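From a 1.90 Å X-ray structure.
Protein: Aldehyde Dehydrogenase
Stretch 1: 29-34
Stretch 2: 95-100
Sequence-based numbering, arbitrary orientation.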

# COMPACT_ATOMS: atom_id res chain seq x y z
N ASP A 29 30.03 1.98 -37.04
CA ASP A 29 29.14 1.79 -38.19
C ASP A 29 27.86 1.07 -37.73
O ASP A 29 27.95 0.07 -37.02
CB ASP A 29 29.81 0.97 -39.30
CG ASP A 29 30.82 1.77 -40.12
OD1 ASP A 29 31.12 2.95 -39.86
OD2 ASP A 29 31.33 1.17 -41.09
N VAL A 30 26.70 1.59 -38.14
CA VAL A 30 25.41 0.99 -37.81
C VAL A 30 24.90 0.33 -39.07
O VAL A 30 24.79 0.99 -40.10
CB VAL A 30 24.40 2.02 -37.32
CG1 VAL A 30 23.04 1.35 -37.06
CG2 VAL A 30 24.93 2.69 -36.06
N LEU A 31 24.62 -0.95 -38.97
CA LEU A 31 24.27 -1.76 -40.13
C LEU A 31 22.77 -2.02 -40.22
O LEU A 31 22.06 -2.10 -39.19
CB LEU A 31 25.06 -3.08 -40.17
CG LEU A 31 26.59 -2.97 -40.05
CD1 LEU A 31 27.26 -4.33 -40.20
CD2 LEU A 31 27.10 -2.01 -41.12
N ASN A 32 22.31 -2.13 -41.46
CA ASN A 32 20.97 -2.60 -41.77
C ASN A 32 21.02 -4.12 -41.90
O ASN A 32 21.64 -4.63 -42.81
CB ASN A 32 20.52 -1.98 -43.09
CG ASN A 32 19.11 -2.40 -43.48
OD1 ASN A 32 18.54 -3.34 -42.93
ND2 ASN A 32 18.53 -1.68 -44.45
N PRO A 33 20.35 -4.85 -40.99
CA PRO A 33 20.38 -6.32 -41.06
C PRO A 33 19.67 -6.96 -42.25
O PRO A 33 19.87 -8.15 -42.51
CB PRO A 33 19.76 -6.74 -39.75
CG PRO A 33 18.86 -5.61 -39.37
CD PRO A 33 19.45 -4.35 -39.95
N HIS A 34 18.90 -6.20 -43.03
CA HIS A 34 18.34 -6.74 -44.27
C HIS A 34 19.39 -7.03 -45.34
O HIS A 34 19.28 -7.99 -46.12
CB HIS A 34 17.24 -5.81 -44.82
CG HIS A 34 16.84 -6.11 -46.22
ND1 HIS A 34 16.13 -7.23 -46.57
CD2 HIS A 34 17.06 -5.42 -47.37
CE1 HIS A 34 15.93 -7.23 -47.88
NE2 HIS A 34 16.48 -6.15 -48.39
N SER A 95 12.61 -0.30 -37.47
CA SER A 95 12.70 -1.40 -38.44
C SER A 95 13.99 -1.40 -39.26
O SER A 95 14.56 -2.44 -39.52
CB SER A 95 11.49 -1.43 -39.39
OG SER A 95 10.30 -1.79 -38.67
N LEU A 96 14.44 -0.22 -39.66
CA LEU A 96 15.64 -0.09 -40.47
C LEU A 96 16.87 -0.61 -39.71
O LEU A 96 17.70 -1.33 -40.27
CB LEU A 96 15.85 1.38 -40.84
CG LEU A 96 16.93 1.71 -41.86
CD1 LEU A 96 16.55 1.23 -43.25
CD2 LEU A 96 17.20 3.21 -41.87
N ASP A 97 16.93 -0.26 -38.43
CA ASP A 97 18.07 -0.51 -37.56
C ASP A 97 18.06 -1.93 -36.98
O ASP A 97 19.09 -2.57 -36.84
CB ASP A 97 17.98 0.52 -36.41
CG ASP A 97 19.27 0.72 -35.67
OD1 ASP A 97 20.31 0.18 -36.11
OD2 ASP A 97 19.24 1.44 -34.65
N THR A 98 16.89 -2.43 -36.62
CA THR A 98 16.79 -3.69 -35.88
C THR A 98 16.44 -4.89 -36.73
O THR A 98 16.74 -6.00 -36.34
CB THR A 98 15.69 -3.63 -34.83
OG1 THR A 98 14.43 -3.41 -35.47
CG2 THR A 98 15.98 -2.55 -33.84
N GLY A 99 15.79 -4.66 -37.88
CA GLY A 99 15.22 -5.74 -38.65
C GLY A 99 13.80 -6.14 -38.27
O GLY A 99 13.25 -7.02 -38.91
N HIS A 100 13.21 -5.55 -37.25
CA HIS A 100 11.84 -5.90 -36.89
C HIS A 100 10.96 -5.58 -38.08
O HIS A 100 11.11 -4.50 -38.65
CB HIS A 100 11.35 -5.07 -35.74
CG HIS A 100 12.10 -5.26 -34.46
ND1 HIS A 100 11.75 -4.61 -33.30
CD2 HIS A 100 13.23 -5.96 -34.18
CE1 HIS A 100 12.61 -4.92 -32.34
NE2 HIS A 100 13.51 -5.75 -32.85
O HOH W 1 21.50 -1.93 -36.81
O HOH W 2 15.90 -3.35 -42.01

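The last turn of a helix leaves carbonyl oxygens without helical N-H partners; where these meet oxygens of another segment, packing and water can do what direct hydrogen bonds cannot. In this aldehyde dehydrogenase no hydrogen bond passes directly between the two stretches, which bury 243 Å² between them. The CA-to-CB bond of Val30 points toward the helix and, with chi1 in t, its CG1 comes to 3.1 Å from OD1 of Asp97, a tight contact of methyl against carboxylate; the CA-to-CB bond of Asp97 points away, but its carboxylate comes nearer. The CA-to-CB bond of Leu31 points away, and its backbone makes the contact instead: Leu31 O lies 3.8 Å from Asp97 O, and water 1 bridges these two acceptors, 2.5 Å from each. Asn32 folds its amide back on its own chain, OD1 accepting from His34 N at 2.9 Å. The same OD1 stands 3.4 Å from Leu96 O, acceptor facing acceptor, while water 2 links Asn32 OD1 (2.8 Å) to Ser95 O (3.0 Å). Asn32 ND2 lies 3.7 Å from Leu96 CD1. Pro33, buried and without an N-H to satisfy, lays its ring against the helix end, CD 3.5 Å from Leu96 O and CG 3.5 Å from Gly99 N. Gly99 suits this turn: at its positive phi a CB would be jammed against the preceding carbonyl O, and would lie 3.2 Å from Pro33 CG.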